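Long-range contacts in pngf-ii (Elizabethkingia meningoseptica, PDB 4R4X), which probably hydrolyses the link between asparagine and the innermost sugar of N-linked glycans, as PNGase F does, releasing glycans from glycoproteins: residues Gly229-Val234 with Asp331-Arg336; Leu294-Leu299 with Val382-Asn387; Asn376-Pro381 with Gly532-Gln537; Asn418-Tyr423 with Tyr498-Asn503; Tyr445-Leu450 with Gly507-Gln512. One frame throughout, in Å; residues are numbered along the deposited sequence.

Overall arrangement
PNGF-II illustrates how long-range strand pairing and side-chain packing close a fold from distant parts of one chain. Contacts 2, 3 and 4 all reach the nine-stranded antiparallel sheet: strand 378-384, at its edge, serves contacts 2 and 3, while strands 527-537 and 416-428 lie side by side and bring the centres of contacts 3 and 4 to about 9 Å. Contact 5 belongs to the smaller sheet of strand 507-514, its centre about 12 Å from that of contact 4. Contact 1, in a third sheet, closes before contacts 3, 4 and 5 open, and its E334 reaches R422 and Y498 of contact 4. Regions matching both halves of the PNGase F family are thereby joined.

Contact 1 of 5, residues Gly229-Val234 with Asp331-Arg336; sequences GNTIFV and DITELR
T333 OG1 is gripped by two partners: it accepts the backbone N-H of I232 (OG1 to N, 3.1 Å) and donates to D331 OD1 at 2.7 Å. With chi1 at -63° the hydroxyl sits beside its own backbone N, and that N also bonds to D331 OD1, at 3.0 Å. The carboxylate oxygen thus takes two donors from one residue, the hydroxyl on its syn side and the amide nearly along the C-O axis. Accepting from the amide two residues on makes this an Asx turn, bending the chain from strand 326-331 into a 3-10 segment. That strand is outermost in a four-stranded antiparallel sheet, and its D331 pairs with F233. Next to the bridge I332 N donates to I232 O (2.7 Å). D331 CA makes a CH-pi contact over one face of the F233 ring, 3.6 Å above its plane and offset toward the rim, and the carboxylate is stacked at 23° to the ring. The I332 and I232 side chains cross at about a right angle, with I332 CG1 3.8 Å from I232 CG2. I232 CD1 butts against R336 CB at 3.6 Å, while R336 NH1 bonds to I226 O.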
# COMPACT_ATOMS: atom_id res chain seq x y z
N GLY A 229 14.23 -4.49 5.28
CA GLY A 229 14.10 -3.06 5.59
C GLY A 229 12.99 -2.42 4.77
O GLY A 229 12.33 -1.47 5.22
N ASN A 230 12.78 -2.92 3.56
CA ASN A 230 11.73 -2.37 2.70
C ASN A 230 10.35 -2.76 3.24
O ASN A 230 10.18 -3.82 3.86
CB ASN A 230 11.85 -2.93 1.29
CG ASN A 230 12.99 -2.36 0.47
OD1 ASN A 230 13.14 -2.77 -0.67
ND2 ASN A 230 13.79 -1.45 1.01
N THR A 231 9.34 -1.93 2.99
CA THR A 231 8.00 -2.29 3.39
C THR A 231 7.17 -2.65 2.17
O THR A 231 7.49 -2.26 1.02
CB THR A 231 7.33 -1.18 4.21
OG1 THR A 231 7.33 0.05 3.48
CG2 THR A 231 8.04 -0.99 5.52
N ILE A 232 6.12 -3.43 2.43
CA ILE A 232 5.28 -3.99 1.38
C ILE A 232 3.81 -3.88 1.78
O ILE A 232 3.43 -4.26 2.90
CB ILE A 232 5.56 -5.47 1.11
CG1 ILE A 232 7.05 -5.79 1.03
CG2 ILE A 232 4.88 -5.89 -0.18
CD1 ILE A 232 7.36 -7.27 1.15
N PHE A 233 3.00 -3.38 0.86
CA PHE A 233 1.58 -3.22 1.08
C PHE A 233 0.82 -3.81 -0.11
O PHE A 233 1.33 -3.87 -1.24
CB PHE A 233 1.20 -1.73 1.18
CG PHE A 233 1.65 -1.05 2.44
CD1 PHE A 233 2.96 -0.71 2.63
CD2 PHE A 233 0.72 -0.69 3.43
CE1 PHE A 233 3.37 -0.07 3.80
CE2 PHE A 233 1.12 -0.05 4.60
CZ PHE A 233 2.45 0.24 4.78
N VAL A 234 -0.41 -4.25 0.16
CA VAL A 234 -1.30 -4.73 -0.87
C VAL A 234 -2.55 -3.89 -0.81
O VAL A 234 -3.07 -3.66 0.29
CB VAL A 234 -1.63 -6.23 -0.70
CG1 VAL A 234 -2.20 -6.54 0.68
CG2 VAL A 234 -2.57 -6.69 -1.79
N ASP A 331 -0.64 -3.72 5.21
CA ASP A 331 0.82 -3.85 5.35
C ASP A 331 1.12 -5.34 5.43
O ASP A 331 0.59 -6.04 6.28
CB ASP A 331 1.23 -3.13 6.61
CG ASP A 331 2.73 -3.13 6.89
OD1 ASP A 331 3.50 -3.89 6.24
OD2 ASP A 331 3.12 -2.37 7.80
N ILE A 332 1.94 -5.85 4.52
CA ILE A 332 2.30 -7.26 4.51
C ILE A 332 3.83 -7.46 4.58
O ILE A 332 4.35 -8.48 4.10
CB ILE A 332 1.73 -7.98 3.26
CG1 ILE A 332 2.04 -7.21 1.98
CG2 ILE A 332 0.23 -8.17 3.39
CD1 ILE A 332 1.73 -8.04 0.74
N THR A 333 4.52 -6.53 5.22
CA THR A 333 6.01 -6.49 5.30
C THR A 333 6.61 -7.78 5.83
O THR A 333 7.62 -8.27 5.31
CB THR A 333 6.46 -5.26 6.14
OG1 THR A 333 6.04 -4.06 5.46
CG2 THR A 333 7.98 -5.22 6.35
N GLU A 334 5.93 -8.39 6.81
CA GLU A 334 6.37 -9.68 7.36
C GLU A 334 6.35 -10.89 6.39
O GLU A 334 6.95 -11.93 6.68
CB GLU A 334 5.57 -10.01 8.66
CG GLU A 334 4.18 -10.63 8.47
CD GLU A 334 3.06 -9.64 8.17
OE1 GLU A 334 3.34 -8.50 7.76
OE2 GLU A 334 1.88 -10.01 8.34
N LEU A 335 5.67 -10.78 5.25
CA LEU A 335 5.66 -11.86 4.26
C LEU A 335 6.73 -11.71 3.18
O LEU A 335 6.79 -12.50 2.22
CB LEU A 335 4.26 -11.99 3.62
CG LEU A 335 3.12 -12.26 4.60
CD1 LEU A 335 1.77 -12.23 3.90
CD2 LEU A 335 3.36 -13.59 5.30
N ARG A 336 7.57 -10.70 3.35
CA ARG A 336 8.69 -10.44 2.45
C ARG A 336 9.49 -11.72 2.07
O ARG A 336 9.72 -11.95 0.90
CB ARG A 336 9.62 -9.38 3.05
CG ARG A 336 10.76 -8.96 2.12
CD ARG A 336 11.84 -8.15 2.83
NE ARG A 336 12.51 -8.98 3.83
CZ ARG A 336 13.39 -9.93 3.54
NH1 ARG A 336 13.78 -10.17 2.29
NH2 ARG A 336 13.90 -10.64 4.53

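Contact 2 of 5, residues Leu294-Leu299 with Val382-Asn387; sequences LPFIEL and VFNTTN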
# COMPACT_ATOMS: atom_id res chain seq x y z
N LEU A 294 1.71 -27.50 1.27
CA LEU A 294 1.50 -26.27 2.01
C LEU A 294 0.14 -25.65 1.65
O LEU A 294 -0.25 -25.63 0.48
CB LEU A 294 2.57 -25.25 1.67
CG LEU A 294 3.98 -25.62 2.09
CD1 LEU A 294 4.94 -24.58 1.54
CD2 LEU A 294 4.12 -25.80 3.59
N PRO A 295 -0.58 -25.13 2.66
CA PRO A 295 -1.84 -24.45 2.41
C PRO A 295 -1.58 -23.06 1.86
O PRO A 295 -0.46 -22.58 1.96
CB PRO A 295 -2.49 -24.39 3.80
CG PRO A 295 -1.35 -24.41 4.76
CD PRO A 295 -0.23 -25.16 4.10
N PHE A 296 -2.58 -22.40 1.27
CA PHE A 296 -2.34 -21.06 0.74
C PHE A 296 -2.19 -20.03 1.87
O PHE A 296 -2.56 -20.28 3.03
CB PHE A 296 -3.39 -20.65 -0.30
CG PHE A 296 -4.73 -20.30 0.25
CD1 PHE A 296 -5.03 -18.98 0.60
CD2 PHE A 296 -5.73 -21.26 0.39
CE1 PHE A 296 -6.27 -18.64 1.09
CE2 PHE A 296 -6.99 -20.92 0.87
CZ PHE A 296 -7.27 -19.60 1.22
N ILE A 297 -1.58 -18.89 1.52
CA ILE A 297 -1.40 -17.77 2.44
C ILE A 297 -2.36 -16.65 2.06
O ILE A 297 -2.41 -16.21 0.88
CB ILE A 297 0.05 -17.28 2.39
CG1 ILE A 297 0.94 -18.34 3.05
CG2 ILE A 297 0.26 -15.92 3.08
CD1 ILE A 297 2.39 -18.04 2.93
N GLU A 298 -3.10 -16.19 3.07
CA GLU A 298 -3.96 -15.00 2.94
C GLU A 298 -3.15 -13.72 3.09
O GLU A 298 -2.66 -13.42 4.20
CB GLU A 298 -5.05 -15.00 4.02
CG GLU A 298 -5.90 -16.21 4.01
CD GLU A 298 -6.96 -16.21 5.10
OE1 GLU A 298 -6.63 -15.93 6.27
OE2 GLU A 298 -8.12 -16.52 4.77
N LEU A 299 -2.95 -12.98 2.01
CA LEU A 299 -2.32 -11.65 2.17
C LEU A 299 -3.24 -10.71 2.95
O LEU A 299 -2.77 -9.96 3.80
CB LEU A 299 -2.01 -11.00 0.82
CG LEU A 299 -1.06 -11.73 -0.13
CD1 LEU A 299 -0.70 -10.79 -1.29
CD2 LEU A 299 0.21 -12.17 0.62
N VAL A 382 1.14 -22.85 8.00
CA VAL A 382 0.88 -24.07 8.75
C VAL A 382 -0.55 -24.56 8.63
O VAL A 382 -0.79 -25.75 8.55
CB VAL A 382 1.32 -23.95 10.23
CG1 VAL A 382 2.84 -23.90 10.32
CG2 VAL A 382 0.74 -22.73 10.90
N PHE A 383 -1.51 -23.63 8.56
CA PHE A 383 -2.89 -24.02 8.30
C PHE A 383 -3.66 -22.89 7.65
O PHE A 383 -3.29 -21.71 7.73
CB PHE A 383 -3.62 -24.48 9.57
CG PHE A 383 -3.67 -23.46 10.67
CD1 PHE A 383 -4.71 -22.57 10.76
CD2 PHE A 383 -2.70 -23.46 11.66
CE1 PHE A 383 -4.75 -21.64 11.78
CE2 PHE A 383 -2.74 -22.55 12.70
CZ PHE A 383 -3.76 -21.63 12.75
N ASN A 384 -4.74 -23.28 6.99
CA ASN A 384 -5.71 -22.34 6.43
C ASN A 384 -7.02 -23.07 6.21
O ASN A 384 -7.10 -23.93 5.33
CB ASN A 384 -5.20 -21.77 5.12
CG ASN A 384 -5.97 -20.53 4.69
OD1 ASN A 384 -7.14 -20.34 5.04
ND2 ASN A 384 -5.30 -19.67 3.94
N THR A 385 -8.01 -22.75 7.03
CA THR A 385 -9.31 -23.38 6.91
C THR A 385 -10.25 -22.65 5.98
O THR A 385 -11.29 -23.17 5.66
CB THR A 385 -10.03 -23.52 8.27
OG1 THR A 385 -10.46 -22.24 8.75
CG2 THR A 385 -9.10 -24.21 9.30
N THR A 386 -9.88 -21.45 5.54
CA THR A 386 -10.76 -20.65 4.70
C THR A 386 -11.01 -21.34 3.34
O THR A 386 -10.07 -21.58 2.57
CB THR A 386 -10.17 -19.25 4.45
OG1 THR A 386 -9.89 -18.60 5.71
CG2 THR A 386 -11.14 -18.38 3.63
N ASN A 387 -12.28 -21.61 3.03
CA ASN A 387 -12.55 -22.36 1.80
C ASN A 387 -12.78 -21.44 0.59
O ASN A 387 -13.92 -21.17 0.14
CB ASN A 387 -13.63 -23.42 2.00
CG ASN A 387 -14.97 -22.85 2.40
OD1 ASN A 387 -15.04 -21.85 3.13
ND2 ASN A 387 -16.04 -23.47 1.92
O HOH W 1 -1.77 -19.89 5.71
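The N384 amide is wedged between the backbone and the ring of F296. N384 CG is anti to its backbone N (chi1 -165°), which starts the amide on its way to F296. Its ND2 donates to F296 O over 3.0 Å along a nearly straight line (176°); ND2 stands above the carbonyl plane of F296, while F296 O lies in the N384 amide plane. The same nitrogen sits 3.2 Å above one face of the F296 ring, offset toward the rim, with the two planes 39° apart. Beside it P295 CG rests against F383 CA at 3.9 Å. Farther along, T386 OG1 donates to E298 OE2 (2.9 Å), while E298 OE1 turns to R301 and S531. Against this close packing, the segments meet less directly between F296 and F383: one water donates to both F296 O (2.8 Å) and F383 O (3.1 Å), linking the two backbones. The other end of the N384 amide is held too, for OD1 accepts the T386 amide N at 3.0 Å, the signature of an Asx turn closing the edge strand of the nine-stranded sheet.

Contact 3 of 5, residues Asn376-Pro381 with Gly532-Gln537; sequences NNFVLP and GVLLGQ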
# COMPACT_ATOMS: atom_id res chain seq x y z
N ASN A 376 11.65 -10.83 10.85
CA ASN A 376 11.61 -12.26 10.52
C ASN A 376 12.21 -12.50 9.15
O ASN A 376 12.01 -11.71 8.25
CB ASN A 376 10.21 -12.83 10.62
CG ASN A 376 9.24 -12.25 9.60
OD1 ASN A 376 8.76 -12.96 8.68
ND2 ASN A 376 8.93 -10.99 9.76
N ASN A 377 12.98 -13.58 9.00
CA ASN A 377 13.50 -13.99 7.69
C ASN A 377 12.98 -15.36 7.29
O ASN A 377 13.47 -15.96 6.33
CB ASN A 377 15.03 -13.98 7.65
CG ASN A 377 15.66 -14.79 8.76
OD1 ASN A 377 15.01 -15.62 9.38
ND2 ASN A 377 16.93 -14.55 9.03
N PHE A 378 11.96 -15.82 8.02
CA PHE A 378 11.37 -17.14 7.88
C PHE A 378 9.86 -17.01 7.90
O PHE A 378 9.31 -16.28 8.73
CB PHE A 378 11.83 -18.02 9.04
CG PHE A 378 11.24 -19.41 9.04
CD1 PHE A 378 10.04 -19.68 9.68
CD2 PHE A 378 11.91 -20.47 8.42
CE1 PHE A 378 9.51 -20.96 9.70
CE2 PHE A 378 11.37 -21.74 8.42
CZ PHE A 378 10.17 -21.99 9.08
N VAL A 379 9.21 -17.70 6.96
CA VAL A 379 7.75 -17.78 6.82
C VAL A 379 7.37 -19.21 6.46
O VAL A 379 7.91 -19.76 5.51
CB VAL A 379 7.25 -16.84 5.69
CG1 VAL A 379 5.77 -17.01 5.46
CG2 VAL A 379 7.57 -15.39 6.02
N LEU A 380 6.47 -19.82 7.24
CA LEU A 380 5.94 -21.16 6.98
C LEU A 380 4.44 -21.17 7.19
O LEU A 380 3.98 -21.01 8.33
CB LEU A 380 6.55 -22.18 7.93
CG LEU A 380 6.14 -23.64 7.68
CD1 LEU A 380 6.64 -24.12 6.35
CD2 LEU A 380 6.65 -24.56 8.78
N PRO A 381 3.66 -21.38 6.11
CA PRO A 381 2.20 -21.51 6.24
C PRO A 381 1.85 -22.85 6.87
O PRO A 381 2.26 -23.88 6.34
CB PRO A 381 1.71 -21.48 4.79
CG PRO A 381 2.87 -21.94 3.97
CD PRO A 381 4.11 -21.49 4.71
N GLY A 532 -3.03 -19.50 9.74
CA GLY A 532 -1.87 -19.37 10.57
C GLY A 532 -0.60 -19.52 9.78
O GLY A 532 -0.42 -20.51 9.07
N VAL A 533 0.24 -18.51 9.86
CA VAL A 533 1.54 -18.53 9.25
C VAL A 533 2.56 -18.36 10.36
O VAL A 533 2.47 -17.44 11.17
CB VAL A 533 1.67 -17.39 8.21
CG1 VAL A 533 3.06 -17.34 7.64
CG2 VAL A 533 0.66 -17.61 7.09
N LEU A 534 3.54 -19.25 10.40
CA LEU A 534 4.63 -19.16 11.36
C LEU A 534 5.72 -18.23 10.87
O LEU A 534 6.18 -18.35 9.76
CB LEU A 534 5.20 -20.56 11.62
CG LEU A 534 6.36 -20.62 12.61
CD1 LEU A 534 5.92 -20.19 13.99
CD2 LEU A 534 6.94 -22.03 12.67
N LEU A 535 6.11 -17.27 11.71
CA LEU A 535 7.13 -16.29 11.41
C LEU A 535 8.24 -16.47 12.43
O LEU A 535 8.00 -16.92 13.55
CB LEU A 535 6.60 -14.88 11.53
CG LEU A 535 5.26 -14.60 10.84
CD1 LEU A 535 4.75 -13.25 11.28
CD2 LEU A 535 5.38 -14.64 9.34
N GLY A 536 9.45 -16.16 12.04
CA GLY A 536 10.56 -16.16 12.98
C GLY A 536 11.86 -15.71 12.35
O GLY A 536 11.95 -15.48 11.14
N GLN A 537 12.88 -15.60 13.19
CA GLN A 537 14.19 -15.16 12.72
C GLN A 537 15.19 -16.26 12.93
O GLN A 537 15.46 -16.67 14.07
CB GLN A 537 14.61 -13.89 13.45
CG GLN A 537 15.94 -13.37 12.94
CD GLN A 537 16.46 -12.21 13.75
OE1 GLN A 537 15.86 -11.79 14.73
NE2 GLN A 537 17.60 -11.70 13.35
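V379 presses its CG1 onto CG1 of V533 at 3.5 Å, tighter than usual van der Waals contact. Both methyls stand anti to their own backbone N (chi1 175° in V379), and the two side chains meet diagonally between neighbouring antiparallel strands, V379 being paired with L535 and V533 with P381. Strand 378-384 is the edge of the nine-stranded sheet, which packs on the four-stranded sheet of strands 406-412, 507-514, 442-446 and 449-454 as a beta sandwich, consistent with the jelly-roll architecture of PNGase F. On the V379 face V379 CG2 and L535 CD2 lie 4.0 Å apart, their side chains side by side and pointing the same way. I297 of strand 297-303 packs against P381 and V533 on this face. The other face carries F378, L380 and L534. Here F378 brings CE1 to within 4.1 Å of L534 CD2, the two side chains also leaning on L412 of strand 406-412. The hydrogen-bonded pair L380 with L534 is the firm part of the ladder, with L380 N to L534 O at 2.9 Å and L534 N to L380 O at 2.8 Å. Toward N377 the ladder becomes irregular. There N377 and F378 together face G536 in a classic beta bulge, and G536 O accepts two weak bonds, from N377 N at 3.0 Å and from F378 N at 3.1 Å.

Contact 4 of 5, residues Asn418-Tyr423 with Tyr498-Asn503; sequences NAQLRY and YINLGN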
# COMPACT_ATOMS: atom_id res chain seq x y z
N ASN A 418 12.23 -15.37 18.32
CA ASN A 418 11.02 -14.53 18.25
C ASN A 418 9.96 -15.11 17.33
O ASN A 418 9.40 -14.42 16.50
CB ASN A 418 11.38 -13.09 17.88
CG ASN A 418 12.15 -12.38 18.98
OD1 ASN A 418 12.03 -12.72 20.16
ND2 ASN A 418 12.95 -11.41 18.60
N ALA A 419 9.66 -16.39 17.50
CA ALA A 419 8.63 -17.03 16.70
C ALA A 419 7.27 -16.39 16.97
O ALA A 419 6.95 -16.05 18.10
CB ALA A 419 8.55 -18.52 17.00
N GLN A 420 6.46 -16.29 15.94
CA GLN A 420 5.12 -15.75 16.06
C GLN A 420 4.18 -16.54 15.18
O GLN A 420 4.61 -17.07 14.14
CB GLN A 420 5.07 -14.30 15.60
CG GLN A 420 5.92 -13.32 16.38
CD GLN A 420 6.00 -11.99 15.67
OE1 GLN A 420 5.21 -11.71 14.78
NE2 GLN A 420 6.95 -11.17 16.06
N LEU A 421 2.91 -16.61 15.58
CA LEU A 421 1.88 -17.11 14.70
C LEU A 421 1.08 -15.92 14.21
O LEU A 421 0.45 -15.23 15.02
CB LEU A 421 0.97 -18.11 15.40
CG LEU A 421 -0.08 -18.77 14.49
CD1 LEU A 421 0.58 -19.66 13.45
CD2 LEU A 421 -1.09 -19.58 15.29
N ARG A 422 1.15 -15.67 12.91
CA ARG A 422 0.29 -14.69 12.25
C ARG A 422 -1.03 -15.37 12.05
O ARG A 422 -1.13 -16.34 11.28
CB ARG A 422 0.89 -14.27 10.91
CG ARG A 422 0.07 -13.27 10.09
CD ARG A 422 0.75 -13.06 8.75
NE ARG A 422 0.07 -12.12 7.85
CZ ARG A 422 -0.81 -12.45 6.90
NH1 ARG A 422 -1.30 -11.50 6.13
NH2 ARG A 422 -1.21 -13.70 6.73
N TYR A 423 -2.05 -14.88 12.74
CA TYR A 423 -3.30 -15.60 12.90
C TYR A 423 -4.47 -14.71 12.50
O TYR A 423 -4.67 -13.63 13.08
CB TYR A 423 -3.46 -16.06 14.34
CG TYR A 423 -4.71 -16.86 14.66
CD1 TYR A 423 -4.88 -18.15 14.17
CD2 TYR A 423 -5.70 -16.34 15.49
CE1 TYR A 423 -6.00 -18.90 14.48
CE2 TYR A 423 -6.82 -17.10 15.84
CZ TYR A 423 -6.96 -18.37 15.32
OH TYR A 423 -8.08 -19.12 15.61
N TYR A 498 -0.69 -11.11 15.89
CA TYR A 498 0.65 -11.65 15.88
C TYR A 498 0.93 -12.24 17.24
O TYR A 498 1.21 -11.51 18.19
CB TYR A 498 1.62 -10.54 15.54
CG TYR A 498 1.39 -10.10 14.14
CD1 TYR A 498 1.94 -10.80 13.06
CD2 TYR A 498 0.55 -9.03 13.88
CE1 TYR A 498 1.67 -10.41 11.75
CE2 TYR A 498 0.27 -8.64 12.57
CZ TYR A 498 0.85 -9.32 11.53
OH TYR A 498 0.58 -8.92 10.25
N ILE A 499 0.81 -13.56 17.34
CA ILE A 499 0.84 -14.23 18.64
C ILE A 499 2.27 -14.67 18.93
O ILE A 499 2.84 -15.48 18.19
CB ILE A 499 -0.09 -15.45 18.63
CG1 ILE A 499 -1.53 -14.98 18.43
CG2 ILE A 499 0.07 -16.28 19.91
CD1 ILE A 499 -2.52 -16.09 18.19
N ASN A 500 2.83 -14.12 19.99
CA ASN A 500 4.20 -14.47 20.37
C ASN A 500 4.28 -15.91 20.86
O ASN A 500 3.51 -16.32 21.72
CB ASN A 500 4.70 -13.49 21.43
CG ASN A 500 5.09 -12.14 20.86
OD1 ASN A 500 5.35 -12.01 19.67
ND2 ASN A 500 5.14 -11.12 21.71
N LEU A 501 5.19 -16.69 20.28
CA LEU A 501 5.37 -18.09 20.67
C LEU A 501 6.68 -18.33 21.44
O LEU A 501 6.93 -19.47 21.87
CB LEU A 501 5.34 -18.98 19.44
CG LEU A 501 4.08 -18.94 18.60
CD1 LEU A 501 4.31 -19.81 17.38
CD2 LEU A 501 2.87 -19.41 19.40
N GLY A 502 7.47 -17.27 21.63
CA GLY A 502 8.80 -17.37 22.22
C GLY A 502 9.78 -17.89 21.18
O GLY A 502 9.48 -17.90 19.98
N ASN A 503 10.94 -18.37 21.63
CA ASN A 503 11.91 -18.97 20.72
C ASN A 503 11.64 -20.47 20.56
O ASN A 503 11.22 -21.15 21.53
CB ASN A 503 13.34 -18.75 21.27
CG ASN A 503 13.66 -17.29 21.55
OD1 ASN A 503 13.22 -16.37 20.83
ND2 ASN A 503 14.41 -17.06 22.61
O HOH W 2 10.75 -14.85 21.74
O HOH W 3 7.93 -14.58 20.09
O HOH W 4 7.97 -11.90 18.75
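A chi1 of 178° sets R422 CG anti to its backbone N, whereas chi1 of -66° places Y498 CG beside its own N, and the two side chains run side by side in the same direction. R422 CG comes to 3.7 Å from Y498 CE1, and the guanidinium and phenol planes stand 61° apart. E334 completes the pairing from outside: its OE2 is shared by a salt bridge from R422 NE and a hydrogen bond with Y498 OH, which ties the two side chains to one carboxylate oxygen. NH2 of R422 also reaches E298 O. On the same face Q420 turns OE1 to the Y498 ring (3.8 Å to CD1), and a water links its NE2 to N500 OD1. The backbones belong to neighbouring antiparallel strands, 416-428 and 493-504, inside the nine-stranded sheet. L421 and I499 form the regular hydrogen-bonded pair, L421 N to I499 O being 2.8 Å and I499 N to L421 O 2.9 Å. On the face of A419, L421 and I499 the contacts are apolar: A419 CB meets L501 CB at 4.1 Å, and I444 of strand 442-446 lies against L421 and I499. Y423 CB touches I499 CD1 at 4.0 Å. At the N418 end an in-plane bond takes over, N418 N donating to N503 OD1 at 2.9 Å. A water bridges that same oxygen to N418 OD1.

Contact 5 of 5, residues Tyr445-Leu450 with Gly507-Gln512; sequences YLDGKL and GKHTIQ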
# COMPACT_ATOMS: atom_id res chain seq x y z
N TYR A 445 -2.61 -23.55 20.94
CA TYR A 445 -1.67 -24.38 21.67
C TYR A 445 -0.38 -24.57 20.87
O TYR A 445 -0.40 -24.69 19.64
CB TYR A 445 -2.31 -25.75 21.92
CG TYR A 445 -3.55 -25.73 22.77
CD1 TYR A 445 -4.76 -25.26 22.27
CD2 TYR A 445 -3.53 -26.21 24.08
CE1 TYR A 445 -5.89 -25.26 23.05
CE2 TYR A 445 -4.68 -26.23 24.85
CZ TYR A 445 -5.85 -25.74 24.33
OH TYR A 445 -6.99 -25.72 25.10
N LEU A 446 0.75 -24.60 21.58
CA LEU A 446 2.06 -24.90 21.01
C LEU A 446 2.60 -26.13 21.77
O LEU A 446 2.72 -26.09 22.98
CB LEU A 446 3.01 -23.72 21.23
CG LEU A 446 4.48 -23.97 20.85
CD1 LEU A 446 4.62 -24.21 19.37
CD2 LEU A 446 5.35 -22.82 21.34
N ASP A 447 2.87 -27.21 21.05
CA ASP A 447 3.40 -28.43 21.63
C ASP A 447 2.55 -28.89 22.79
O ASP A 447 3.09 -29.26 23.84
CB ASP A 447 4.85 -28.23 22.03
CG ASP A 447 5.73 -27.95 20.83
OD1 ASP A 447 5.47 -28.60 19.80
OD2 ASP A 447 6.65 -27.10 20.89
N GLY A 448 1.24 -28.87 22.58
CA GLY A 448 0.28 -29.35 23.56
C GLY A 448 0.02 -28.44 24.75
O GLY A 448 -0.73 -28.82 25.63
N LYS A 449 0.65 -27.27 24.81
CA LYS A 449 0.41 -26.33 25.90
C LYS A 449 -0.27 -25.05 25.39
O LYS A 449 0.12 -24.51 24.35
CB LYS A 449 1.73 -25.96 26.57
CG LYS A 449 1.59 -24.91 27.65
CD LYS A 449 2.89 -24.72 28.43
CE LYS A 449 2.63 -23.79 29.60
NZ LYS A 449 3.83 -22.94 29.87
N LEU A 450 -1.24 -24.55 26.15
CA LEU A 450 -1.96 -23.32 25.78
C LEU A 450 -0.99 -22.18 25.72
O LEU A 450 -0.29 -21.92 26.71
CB LEU A 450 -3.05 -23.00 26.82
CG LEU A 450 -3.89 -21.75 26.58
CD1 LEU A 450 -4.68 -21.87 25.30
CD2 LEU A 450 -4.81 -21.51 27.77
N GLY A 507 13.63 -28.99 15.25
CA GLY A 507 12.96 -30.26 15.52
C GLY A 507 11.46 -30.14 15.34
O GLY A 507 10.97 -29.18 14.75
N LYS A 508 10.75 -31.13 15.85
CA LYS A 508 9.34 -31.27 15.58
C LYS A 508 8.53 -30.40 16.52
O LYS A 508 8.86 -30.31 17.69
CB LYS A 508 8.90 -32.73 15.75
CG LYS A 508 9.29 -33.61 14.59
CD LYS A 508 8.22 -34.66 14.24
CE LYS A 508 8.17 -34.91 12.73
NZ LYS A 508 7.89 -36.32 12.37
N HIS A 509 7.46 -29.80 16.01
CA HIS A 509 6.55 -29.02 16.82
C HIS A 509 5.14 -29.24 16.34
O HIS A 509 4.91 -29.70 15.22
CB HIS A 509 6.91 -27.53 16.74
CG HIS A 509 8.22 -27.19 17.37
ND1 HIS A 509 8.36 -26.99 18.73
CD2 HIS A 509 9.45 -27.03 16.83
CE1 HIS A 509 9.63 -26.73 19.00
NE2 HIS A 509 10.31 -26.75 17.87
N THR A 510 4.18 -28.95 17.21
CA THR A 510 2.77 -28.97 16.85
C THR A 510 2.09 -27.66 17.23
O THR A 510 2.40 -27.04 18.26
CB THR A 510 2.02 -30.10 17.56
OG1 THR A 510 2.03 -29.86 18.98
CG2 THR A 510 2.62 -31.46 17.21
N ILE A 511 1.19 -27.20 16.39
CA ILE A 511 0.36 -26.07 16.77
C ILE A 511 -1.07 -26.57 16.66
O ILE A 511 -1.39 -27.36 15.77
CB ILE A 511 0.62 -24.83 15.91
CG1 ILE A 511 1.95 -24.20 16.31
CG2 ILE A 511 -0.49 -23.80 16.11
CD1 ILE A 511 2.48 -23.13 15.35
N GLN A 512 -1.91 -26.13 17.58
CA GLN A 512 -3.31 -26.52 17.59
C GLN A 512 -4.24 -25.35 17.87
O GLN A 512 -3.92 -24.50 18.69
CB GLN A 512 -3.53 -27.62 18.61
CG GLN A 512 -4.97 -28.11 18.64
CD GLN A 512 -5.16 -29.26 19.60
OE1 GLN A 512 -5.92 -30.20 19.33
NE2 GLN A 512 -4.47 -29.19 20.71
O HOH W 5 -0.13 -28.10 20.23
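D447 OD2 meets the edge of the H509 imidazole in the ring plane, with the carboxylate turned 32° from the ring. OD2 offers its syn lone pair to H509 ND1 at 2.8 Å. D447 CG lies beside its own backbone N, anti to the carbonyl carbon (chi1 -64°), which starts the carboxylate toward H509. The other oxygen, OD1, accepts T510 N at 2.9 Å. H509 NE2 in turn donates to N505 O; with both nitrogens acting as donors, the ring may carry a positive charge, which the aspartate would stabilise. D447 occupies a type I' turn from L446 to K449, the tight hairpin joining strands 442-446 and 449-454 in a four-stranded antiparallel sheet. Strand 507-514 flanks this hairpin, and D447 N bonds to T510 O at 2.8 Å. Farther from the turn, Y445 and Q512 lie side by side, pointing the same way, their CB atoms 4.0 Å apart. Their backbones form a hydrogen-bonded pair, Y445 N to Q512 O at 2.8 Å, and that carbonyl oxygen lies at the edge of the tyrosine ring. On the opposite side of the sheet, L446 crosses I511 at a slant, with L446 CD1 4.1 Å from I511 CG1.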